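Local coordinates for protein pseudoperoxidase (Leishmania major, PDB 5VIA) that binds a heme b held by axial protein ligands to its iron and is a pseudoperoxidase of the peroxidase family, in which peroxidase activity is only presumed, at residues A[151-156]-A[253-258]; A[244-247]-A[251-254]; A[14-19]-A[107-112]. All blocks are in the same frame, centred on the assembly; numbering follows the deposited sequence.

Contact 1 of 3, residues A[151-156]-A[253-258]; sequences ECVALL and RELVVR. With HEM (protoporphyrin IX containing Fe), chain B.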
loop_
_atom_site.group_PDB
_atom_site.type_symbol
_atom_site.label_atom_id
_atom_site.label_comp_id
_atom_site.label_asym_id
_atom_site.label_seq_id
_atom_site.Cartn_x
_atom_site.Cartn_y
_atom_site.Cartn_z
ATOM N N GLU A 151 12.745 2.115 6.370
ATOM C CA GLU A 151 11.306 1.900 6.477
ATOM C C GLU A 151 10.600 2.207 5.156
ATOM O O GLU A 151 9.688 1.472 4.750
ATOM C CB GLU A 151 10.719 2.733 7.628
ATOM C CG GLU A 151 11.020 2.153 9.024
ATOM C CD GLU A 151 10.821 3.157 10.158
ATOM O OE1 GLU A 151 10.834 4.383 9.900
ATOM O OE2 GLU A 151 10.675 2.715 11.324
ATOM N N CYS A 152 11.013 3.279 4.477
ATOM C CA CYS A 152 10.401 3.616 3.183
ATOM C C CYS A 152 10.545 2.459 2.208
ATOM O O CYS A 152 9.571 2.031 1.572
ATOM C CB CYS A 152 11.083 4.842 2.570
ATOM S SG CYS A 152 10.768 6.400 3.421
ATOM N N VAL A 153 11.774 1.959 2.097
ATOM C CA VAL A 153 12.091 0.882 1.157
ATOM C C VAL A 153 11.364 -0.398 1.546
ATOM O O VAL A 153 10.863 -1.134 0.683
ATOM C CB VAL A 153 13.609 0.653 1.097
ATOM C CG1 VAL A 153 13.958 -0.600 0.292
ATOM C CG2 VAL A 153 14.300 1.890 0.528
ATOM N N ALA A 154 11.275 -0.645 2.849
ATOM C CA ALA A 154 10.593 -1.830 3.360
ATOM C C ALA A 154 9.114 -1.842 2.990
ATOM O O ALA A 154 8.510 -2.908 2.773
ATOM C CB ALA A 154 10.766 -1.923 4.879
ATOM N N LEU A 155 8.520 -0.655 2.925
ATOM C CA LEU A 155 7.086 -0.542 2.692
ATOM C C LEU A 155 6.739 -0.940 1.267
ATOM O O LEU A 155 5.628 -1.396 0.995
ATOM C CB LEU A 155 6.655 0.899 2.960
ATOM C CG LEU A 155 5.261 1.246 3.472
ATOM C CD1 LEU A 155 4.686 0.229 4.494
ATOM C CD2 LEU A 155 5.354 2.642 4.083
ATOM N N LEU A 156 7.689 -0.770 0.353
ATOM C CA LEU A 156 7.395 -1.027 -1.064
ATOM C C LEU A 156 7.225 -2.508 -1.406
ATOM O O LEU A 156 6.746 -2.843 -2.498
ATOM C CB LEU A 156 8.404 -0.320 -1.976
ATOM C CG LEU A 156 8.185 1.202 -2.063
ATOM C CD1 LEU A 156 9.290 1.862 -2.832
ATOM C CD2 LEU A 156 6.848 1.532 -2.725
ATOM N N ARG A 253 19.458 1.542 -3.129
ATOM C CA ARG A 253 19.826 0.255 -3.710
ATOM C C ARG A 253 20.415 -0.710 -2.679
ATOM O O ARG A 253 20.075 -1.890 -2.675
ATOM C CB ARG A 253 20.800 0.442 -4.877
ATOM C CG ARG A 253 21.392 -0.872 -5.377
ATOM C CD ARG A 253 22.362 -0.667 -6.520
ATOM N NE ARG A 253 21.718 -0.899 -7.806
ATOM C CZ ARG A 253 21.692 -2.073 -8.423
ATOM N NH1 ARG A 253 22.278 -3.131 -7.879
ATOM N NH2 ARG A 253 21.092 -2.188 -9.588
ATOM N N GLU A 254 21.299 -0.220 -1.806
ATOM C CA GLU A 254 21.854 -1.092 -0.772
ATOM C C GLU A 254 20.769 -1.656 0.148
ATOM O O GLU A 254 20.883 -2.779 0.627
ATOM C CB GLU A 254 22.954 -0.398 0.038
ATOM C CG GLU A 254 23.310 -1.083 1.378
ATOM C CD GLU A 254 23.931 -2.498 1.259
ATOM O OE1 GLU A 254 23.535 -3.311 0.386
ATOM O OE2 GLU A 254 24.827 -2.807 2.084
ATOM N N LEU A 255 19.705 -0.891 0.376
ATOM C CA LEU A 255 18.577 -1.404 1.151
ATOM C C LEU A 255 17.793 -2.458 0.350
ATOM O O LEU A 255 17.345 -3.468 0.907
ATOM C CB LEU A 255 17.662 -0.262 1.608
ATOM C CG LEU A 255 18.271 0.644 2.701
ATOM C CD1 LEU A 255 17.548 1.982 2.835
ATOM C CD2 LEU A 255 18.209 -0.084 4.012
ATOM N N VAL A 256 17.640 -2.232 -0.953
ATOM C CA VAL A 256 16.963 -3.208 -1.812
ATOM C C VAL A 256 17.782 -4.504 -1.879
ATOM O O VAL A 256 17.242 -5.601 -1.725
ATOM C CB VAL A 256 16.726 -2.644 -3.220
ATOM C CG1 VAL A 256 16.331 -3.769 -4.195
ATOM C CG2 VAL A 256 15.646 -1.583 -3.168
ATOM N N VAL A 257 19.089 -4.368 -2.079
ATOM C CA VAL A 257 19.996 -5.511 -2.099
ATOM C C VAL A 257 19.959 -6.279 -0.770
ATOM O O VAL A 257 19.902 -7.515 -0.747
ATOM C CB VAL A 257 21.443 -5.059 -2.399
ATOM C CG1 VAL A 257 22.456 -6.092 -1.920
ATOM C CG2 VAL A 257 21.615 -4.795 -3.885
ATOM N N ARG A 258 19.988 -5.533 0.326
ATOM C CA ARG A 258 19.955 -6.110 1.663
ATOM C C ARG A 258 18.659 -6.877 1.963
ATOM O O ARG A 258 18.707 -7.962 2.549
ATOM C CB ARG A 258 20.161 -4.995 2.686
ATOM C CG ARG A 258 20.165 -5.420 4.124
ATOM C CD ARG A 258 20.973 -4.419 4.947
ATOM N NE ARG A 258 22.393 -4.755 4.917
ATOM C CZ ARG A 258 23.000 -5.496 5.839
ATOM N NH1 ARG A 258 22.315 -5.966 6.877
ATOM N NH2 ARG A 258 24.294 -5.762 5.723
HETATM C CHA HEM B . -0.688 -1.085 -6.487
HETATM C CHB HEM B . 2.494 2.384 -7.750
HETATM C CHC HEM B . 3.312 3.130 -3.023
HETATM C CHD HEM B . 0.707 -0.816 -1.830
HETATM C C1A HEM B . 0.040 -0.165 -7.200
HETATM C C2A HEM B . -0.122 0.084 -8.615
HETATM C C3A HEM B . 0.736 1.034 -8.972
HETATM C C4A HEM B . 1.497 1.429 -7.789
HETATM C CMA HEM B . 0.912 1.616 -10.386
HETATM C CAA HEM B . -1.161 -0.606 -9.527
HETATM C CBA HEM B . -2.487 0.087 -9.160
HETATM C CGA HEM B . -3.670 -0.446 -9.939
HETATM O O1A HEM B . -3.668 -0.321 -11.189
HETATM O O2A HEM B . -4.631 -0.962 -9.305
HETATM C C1B HEM B . 2.994 2.928 -6.584
HETATM C C2B HEM B . 3.959 3.996 -6.463
HETATM C C3B HEM B . 4.183 4.233 -5.162
HETATM C C4B HEM B . 3.387 3.275 -4.397
HETATM C CMB HEM B . 4.580 4.751 -7.648
HETATM C CAB HEM B . 5.160 5.318 -4.645
HETATM C CBB HEM B . 5.003 5.911 -3.456
HETATM C C1C HEM B . 2.697 2.135 -2.283
HETATM C C2C HEM B . 2.755 1.964 -0.825
HETATM C C3C HEM B . 2.021 0.863 -0.507
HETATM C C4C HEM B . 1.491 0.315 -1.747
HETATM C CMC HEM B . 3.523 2.922 0.129
HETATM C CAC HEM B . 1.680 0.186 0.841
HETATM C CBC HEM B . 1.986 0.720 2.032
HETATM C C1D HEM B . 0.097 -1.277 -2.971
HETATM C C2D HEM B . -0.743 -2.455 -3.051
HETATM C C3D HEM B . -1.177 -2.542 -4.508
HETATM C C4D HEM B . -0.555 -1.407 -5.158
HETATM C CMD HEM B . -1.121 -3.419 -1.905
HETATM C CAD HEM B . -2.111 -3.608 -5.139
HETATM C CBD HEM B . -3.529 -3.055 -4.945
HETATM C CGD HEM B . -4.572 -3.965 -5.549
HETATM O O1D HEM B . -5.762 -3.541 -5.644
HETATM O O2D HEM B . -4.206 -5.103 -5.935
HETATM N NA HEM B . 1.046 0.669 -6.722
HETATM N NB HEM B . 2.674 2.505 -5.312
HETATM N NC HEM B . 1.915 1.103 -2.810
HETATM N ND HEM B . 0.198 -0.694 -4.231
HETATM FE FE HEM B . 1.418 0.938 -4.797
#
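Val153 on helix 149-155 meets Leu255 and Val256 on helix 250-261 through carbon atoms alone, and no hydrogen bond crosses between the two segments. Its two methyls share the work. CG1, set anti to the backbone N (chi1 171°), reaches CB of Leu255 at 3.9 Å and lies 4.0 Å from CG2 of Val256. CG2 of Val153 turns to the outer part of the leucine, 4.0 Å from Leu255 CD1. The leucine crosses the valine at a slant, whereas Val256 crosses it at about a right angle; Val153 thereby touches two successive residues of the facing helix. Contact is modest, 129 Å² in all, with the backbones closest at the CA atoms of Val153 and Leu255, 6.9 Å apart.

A second apolar set belongs to 151-156 and faces the heme. Leu155 CG packs against the vinyl carbon CBC of the heme at 3.6 Å, and Leu156 CD2 approaches the meso carbon CHC at 3.9 Å. Segment 151-156 thus lies between helix 250-261 and the heme, Leu155 and Leu156 lining the pocket.

Polar ties lead to the surroundings: on helix 263-279, Glu151 OE1 forms a salt bridge with Lys276 NZ and OE2 a hydrogen bond with Ser272 OG. The carbonyl of Val153 receives Tyr188 OH from helix 186-194, whose Tyr188 and Leu192 also touch Val256.

Contact 2 of 3, residues A[244-247]-A[251-254]; sequences LELL and TWRE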
loop_
_atom_site.group_PDB
_atom_site.type_symbol
_atom_site.label_atom_id
_atom_site.label_comp_id
_atom_site.label_asym_id
_atom_site.label_seq_id
_atom_site.Cartn_x
_atom_site.Cartn_y
_atom_site.Cartn_z
ATOM N N LEU A 244 12.174 2.194 -10.273
ATOM C CA LEU A 244 13.393 1.648 -10.860
ATOM C C LEU A 244 14.571 2.617 -10.760
ATOM O O LEU A 244 15.718 2.198 -10.562
ATOM C CB LEU A 244 13.149 1.272 -12.331
ATOM C CG LEU A 244 12.121 0.164 -12.561
ATOM C CD1 LEU A 244 11.721 0.059 -14.031
ATOM C CD2 LEU A 244 12.690 -1.157 -12.076
ATOM N N GLU A 245 14.302 3.911 -10.906
ATOM C CA GLU A 245 15.383 4.892 -10.917
ATOM C C GLU A 245 16.043 4.980 -9.547
ATOM O O GLU A 245 17.218 5.325 -9.435
ATOM C CB GLU A 245 14.884 6.261 -11.388
ATOM C CG GLU A 245 14.605 6.330 -12.895
ATOM C CD GLU A 245 15.822 6.000 -13.752
ATOM O OE1 GLU A 245 16.856 6.694 -13.635
ATOM O OE2 GLU A 245 15.746 5.046 -14.558
ATOM N N LEU A 246 15.288 4.636 -8.509
ATOM C CA LEU A 246 15.817 4.609 -7.150
ATOM C C LEU A 246 16.889 3.528 -6.966
ATOM O O LEU A 246 17.750 3.649 -6.092
ATOM C CB LEU A 246 14.675 4.452 -6.149
ATOM C CG LEU A 246 13.810 5.712 -6.067
ATOM C CD1 LEU A 246 12.671 5.554 -5.092
ATOM C CD2 LEU A 246 14.663 6.909 -5.684
ATOM N N LEU A 247 16.856 2.494 -7.808
ATOM C CA LEU A 247 17.912 1.474 -7.825
ATOM C C LEU A 247 19.272 2.057 -8.202
ATOM O O LEU A 247 20.302 1.398 -8.034
ATOM C CB LEU A 247 17.548 0.320 -8.769
ATOM C CG LEU A 247 16.331 -0.493 -8.330
ATOM C CD1 LEU A 247 16.009 -1.597 -9.312
ATOM C CD2 LEU A 247 16.557 -1.064 -6.950
ATOM N N THR A 251 22.220 4.529 -1.500
ATOM C CA THR A 251 21.654 4.082 -0.230
ATOM C C THR A 251 20.351 3.307 -0.414
ATOM O O THR A 251 20.106 2.327 0.296
ATOM C CB THR A 251 21.410 5.246 0.730
ATOM O OG1 THR A 251 20.409 6.113 0.185
ATOM C CG2 THR A 251 22.688 6.027 0.946
ATOM N N TRP A 252 19.513 3.754 -1.348
ATOM C CA TRP A 252 18.264 3.053 -1.658
ATOM C C TRP A 252 18.548 1.639 -2.167
ATOM O O TRP A 252 17.947 0.662 -1.705
ATOM C CB TRP A 252 17.480 3.820 -2.726
ATOM C CG TRP A 252 16.099 3.280 -2.970
ATOM C CD1 TRP A 252 15.742 2.240 -3.796
ATOM C CD2 TRP A 252 14.885 3.756 -2.378
ATOM N NE1 TRP A 252 14.376 2.048 -3.744
ATOM C CE2 TRP A 252 13.831 2.970 -2.886
ATOM C CE3 TRP A 252 14.587 4.781 -1.472
ATOM C CZ2 TRP A 252 12.509 3.176 -2.511
ATOM C CZ3 TRP A 252 13.270 4.978 -1.105
ATOM C CH2 TRP A 252 12.254 4.187 -1.617
ATOM N N ARG A 253 19.458 1.542 -3.129
ATOM C CA ARG A 253 19.826 0.255 -3.710
ATOM C C ARG A 253 20.415 -0.710 -2.679
ATOM O O ARG A 253 20.075 -1.890 -2.675
ATOM C CB ARG A 253 20.800 0.442 -4.877
ATOM C CG ARG A 253 21.392 -0.872 -5.377
ATOM C CD ARG A 253 22.362 -0.667 -6.520
ATOM N NE ARG A 253 21.718 -0.899 -7.806
ATOM C CZ ARG A 253 21.692 -2.073 -8.423
ATOM N NH1 ARG A 253 22.278 -3.131 -7.879
ATOM N NH2 ARG A 253 21.092 -2.188 -9.588
ATOM N N GLU A 254 21.299 -0.220 -1.806
ATOM C CA GLU A 254 21.854 -1.092 -0.772
ATOM C C GLU A 254 20.769 -1.656 0.148
ATOM O O GLU A 254 20.883 -2.779 0.627
ATOM C CB GLU A 254 22.954 -0.398 0.038
ATOM C CG GLU A 254 23.310 -1.083 1.378
ATOM C CD GLU A 254 23.931 -2.498 1.259
ATOM O OE1 GLU A 254 23.535 -3.311 0.386
ATOM O OE2 GLU A 254 24.827 -2.807 2.084
#
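Leu246 lies over one face of the Trp252 indole, its side chain crossing the ring at a slant. CB sits above the five-membered ring, 3.4 Å from the centroid and only 12° off the ring normal, which makes this a CH-pi contact. Farther along the leucine, CD1 stands over the six-membered part near its rim, 3.5 Å from Trp252 CZ2. The leucine therefore spans both rings of the indole. Trp252 has CG anti to its backbone N, which carries the indole toward segment 244-247, and the carbonyl O of Leu246 also comes within 3.4 Å of Trp252 CD1.

Arg253, the next residue, meets Leu247 by its edge. Its NE-H points to the carbonyl O of Leu247 at 2.7 Å, with an angle of 146° at the hydrogen. The acceptor lies close to the guanidinium plane and the donor lies in the carbonyl plane. A bend at chi3 (-98°) turns NE back onto Leu247 O, and CB and CD of Arg253 also lie 3.3 Å from that oxygen. The outer guanidinium nitrogen NH2 continues to Glu195 in a salt bridge.

The two segments flank a short turn, where Asn249 OD1 accepts from Trp252 N at the start of helix 250-261. Chemically, the contact divides into an apolar layer on the indole and a polar link through Arg253, which joins the backbone carbonyl of Leu247 in the 3-10 segment to the carboxylate of Glu195; the in-plane NE bond and the NH2 salt bridge together hold the guanidinium's orientation.

Contact 3 of 3, residues A[14-19]-A[107-112]; sequences YAREDV and ILDQWR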
loop_
_atom_site.group_PDB
_atom_site.type_symbol
_atom_site.label_atom_id
_atom_site.label_comp_id
_atom_site.label_asym_id
_atom_site.label_seq_id
_atom_site.Cartn_x
_atom_site.Cartn_y
_atom_site.Cartn_z
ATOM N N TYR A 14 -14.299 -3.878 21.416
ATOM C CA TYR A 14 -14.055 -5.145 20.738
ATOM C C TYR A 14 -12.609 -5.604 20.848
ATOM O O TYR A 14 -11.712 -4.814 21.152
ATOM C CB TYR A 14 -14.410 -5.018 19.257
ATOM C CG TYR A 14 -15.740 -4.363 19.019
ATOM C CD1 TYR A 14 -16.917 -5.002 19.379
ATOM C CD2 TYR A 14 -15.823 -3.105 18.439
ATOM C CE1 TYR A 14 -18.142 -4.409 19.172
ATOM C CE2 TYR A 14 -17.040 -2.506 18.224
ATOM C CZ TYR A 14 -18.202 -3.162 18.592
ATOM O OH TYR A 14 -19.434 -2.575 18.382
ATOM N N ALA A 15 -12.395 -6.888 20.585
ATOM C CA ALA A 15 -11.051 -7.432 20.442
ATOM C C ALA A 15 -10.569 -7.186 19.020
ATOM O O ALA A 15 -11.301 -7.445 18.062
ATOM C CB ALA A 15 -11.049 -8.911 20.749
ATOM N N ARG A 16 -9.340 -6.693 18.884
ATOM C CA ARG A 16 -8.779 -6.366 17.578
ATOM C C ARG A 16 -8.651 -7.584 16.658
ATOM O O ARG A 16 -8.673 -7.438 15.434
ATOM C CB ARG A 16 -7.423 -5.667 17.741
ATOM C CG ARG A 16 -6.377 -6.510 18.458
ATOM C CD ARG A 16 -5.123 -5.712 18.799
ATOM N NE ARG A 16 -4.247 -6.482 19.688
ATOM C CZ ARG A 16 -3.174 -5.989 20.300
ATOM N NH1 ARG A 16 -2.834 -4.717 20.128
ATOM N NH2 ARG A 16 -2.447 -6.769 21.088
ATOM N N GLU A 17 -8.526 -8.775 17.241
ATOM C CA GLU A 17 -8.387 -9.999 16.452
ATOM C C GLU A 17 -9.712 -10.433 15.840
ATOM O O GLU A 17 -9.731 -11.108 14.805
ATOM C CB GLU A 17 -7.822 -11.146 17.294
ATOM C CG GLU A 17 -6.857 -10.723 18.378
ATOM C CD GLU A 17 -7.572 -10.325 19.650
ATOM O OE1 GLU A 17 -8.584 -10.978 19.997
ATOM O OE2 GLU A 17 -7.126 -9.354 20.296
ATOM N N ASP A 18 -10.818 -10.063 16.488
ATOM C CA ASP A 18 -12.150 -10.354 15.960
ATOM C C ASP A 18 -12.383 -9.580 14.668
ATOM O O ASP A 18 -12.910 -10.127 13.698
ATOM C CB ASP A 18 -13.236 -9.997 16.979
ATOM C CG ASP A 18 -13.322 -10.994 18.118
ATOM O OD1 ASP A 18 -12.723 -12.082 17.997
ATOM O OD2 ASP A 18 -14.002 -10.694 19.127
ATOM N N VAL A 19 -11.984 -8.308 14.661
ATOM C CA VAL A 19 -12.140 -7.474 13.476
ATOM C C VAL A 19 -11.259 -8.028 12.359
ATOM O O VAL A 19 -11.711 -8.195 11.220
ATOM C CB VAL A 19 -11.776 -5.996 13.752
ATOM C CG1 VAL A 19 -12.092 -5.136 12.529
ATOM C CG2 VAL A 19 -12.535 -5.486 14.968
ATOM N N ILE A 107 2.800 -5.747 13.984
ATOM C CA ILE A 107 1.873 -4.664 13.659
ATOM C C ILE A 107 0.597 -4.826 14.480
ATOM O O ILE A 107 0.081 -3.859 15.043
ATOM C CB ILE A 107 1.476 -4.651 12.167
ATOM C CG1 ILE A 107 2.704 -4.575 11.256
ATOM C CG2 ILE A 107 0.562 -3.482 11.882
ATOM C CD1 ILE A 107 2.373 -4.771 9.754
ATOM N N LEU A 108 0.085 -6.052 14.542
ATOM C CA LEU A 108 -1.147 -6.303 15.286
ATOM C C LEU A 108 -0.933 -6.178 16.794
ATOM O O LEU A 108 -1.732 -5.542 17.486
ATOM C CB LEU A 108 -1.735 -7.670 14.937
ATOM C CG LEU A 108 -3.090 -7.943 15.588
ATOM C CD1 LEU A 108 -4.061 -6.811 15.274
ATOM C CD2 LEU A 108 -3.655 -9.280 15.131
ATOM N N ASP A 109 0.151 -6.764 17.295
ATOM C CA ASP A 109 0.458 -6.721 18.728
ATOM C C ASP A 109 0.637 -5.297 19.264
ATOM O O ASP A 109 0.283 -5.012 20.408
ATOM C CB ASP A 109 1.700 -7.560 19.037
ATOM C CG ASP A 109 2.052 -7.558 20.513
ATOM O OD1 ASP A 109 1.333 -8.206 21.306
ATOM O OD2 ASP A 109 3.054 -6.907 20.879
ATOM N N GLN A 110 1.171 -4.408 18.432
ATOM C CA GLN A 110 1.432 -3.029 18.831
ATOM C C GLN A 110 0.355 -2.063 18.356
ATOM O O GLN A 110 0.475 -0.852 18.557
ATOM C CB GLN A 110 2.782 -2.564 18.281
ATOM C CG GLN A 110 4.000 -3.151 18.977
ATOM C CD GLN A 110 5.298 -2.735 18.300
ATOM O OE1 GLN A 110 5.314 -1.847 17.437
ATOM N NE2 GLN A 110 6.393 -3.383 18.680
ATOM N N TRP A 111 -0.682 -2.596 17.707
ATOM C CA TRP A 111 -1.770 -1.770 17.180
ATOM C C TRP A 111 -2.385 -0.902 18.273
ATOM O O TRP A 111 -2.657 -1.371 19.385
ATOM C CB TRP A 111 -2.856 -2.650 16.547
ATOM C CG TRP A 111 -3.932 -1.859 15.856
ATOM C CD1 TRP A 111 -3.846 -1.245 14.635
ATOM C CD2 TRP A 111 -5.251 -1.595 16.346
ATOM N NE1 TRP A 111 -5.037 -0.621 14.337
ATOM C CE2 TRP A 111 -5.914 -0.820 15.373
ATOM C CE3 TRP A 111 -5.935 -1.938 17.517
ATOM C CZ2 TRP A 111 -7.231 -0.384 15.535
ATOM C CZ3 TRP A 111 -7.241 -1.511 17.673
ATOM C CH2 TRP A 111 -7.875 -0.738 16.690
ATOM N N ARG A 112 -2.572 0.373 17.958
ATOM C CA ARG A 112 -3.229 1.294 18.866
ATOM C C ARG A 112 -4.576 1.718 18.309
ATOM O O ARG A 112 -4.827 1.612 17.103
ATOM C CB ARG A 112 -2.348 2.521 19.111
ATOM C CG ARG A 112 -1.132 2.229 19.983
ATOM C CD ARG A 112 -0.186 3.408 19.996
ATOM N NE ARG A 112 0.954 3.157 20.873
ATOM C CZ ARG A 112 1.925 4.035 21.104
ATOM N NH1 ARG A 112 1.902 5.224 20.523
ATOM N NH2 ARG A 112 2.920 3.721 21.918
#
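Arg16 stretches from the first turn of helix 16-29 across Leu108 and Trp111 to the backbone at the end of helix 105-109. Its CB lies beside the indole of Trp111, 4.0 Å from CE3. With chi1 at 60°, CG occupies the crowded position between the backbone N and the carbonyl carbon, and from there the chain runs extended to NE. CG and CD pass over the end of Leu108, CD coming within 3.8 Å of Leu108 CD1; the leucine crosses this aliphatic stem at a slant.

At the tip, the guanidinium lies with one face toward the carbonyl O of Leu108, which sits 2.9 Å above its plane, offset toward the rim. NH1 is only 3.0 Å from that oxygen, but the angle is too poor for a hydrogen bond. Weak hydrogen bonds go instead to the carbonyl O of Asp109, reached by NH1 at 3.1 Å and by NH2 at 3.3 Å, both bent (129° and 126°). At the edge, in the guanidinium plane, Trp111 O lies 3.4 Å from NH1. The carboxylate OD1 of Asp109 remains 4.0 Å from NH2, beyond a salt bridge.

Tyr288 adds a cation-pi contact to Arg16, and its OH accepts from the arginine's backbone N, while Trp111 NE1 is hydrogen-bonded to Ser90 OG of helix 85-99. A cation against the C-terminal end of helix 105-109 is consistent with favourable interaction with the helix dipole. The hold on Asp109 O is thus largely electrostatic, with the nearby carboxylate perhaps adding attraction, while the arginine's stem supplies the apolar packing.

Overall arrangement
Contacts 1 and 2 form one continuous block: their centres are 8 Å apart and both use helix 250-261. Trp252 of contact 2 joins them, its CZ2 lying 3.5 Å from Leu156 CD1 and its CD2 3.5 Å from Val153 CG2 of contact 1. Leu155 and Leu156 carry this packing to the heme, whose iron is bound by Cys60 and His159; the Trp252 side chain is about 9 Å from that of His159. Contact 3, which joins the N-terminal segment 14-19 to 107-112, stands apart, its centre about 27 Å from that of contact 1 and 34 Å from that of contact 2, on the opposite side of the chain's centre from contact 2 and away from the heme-binding residues.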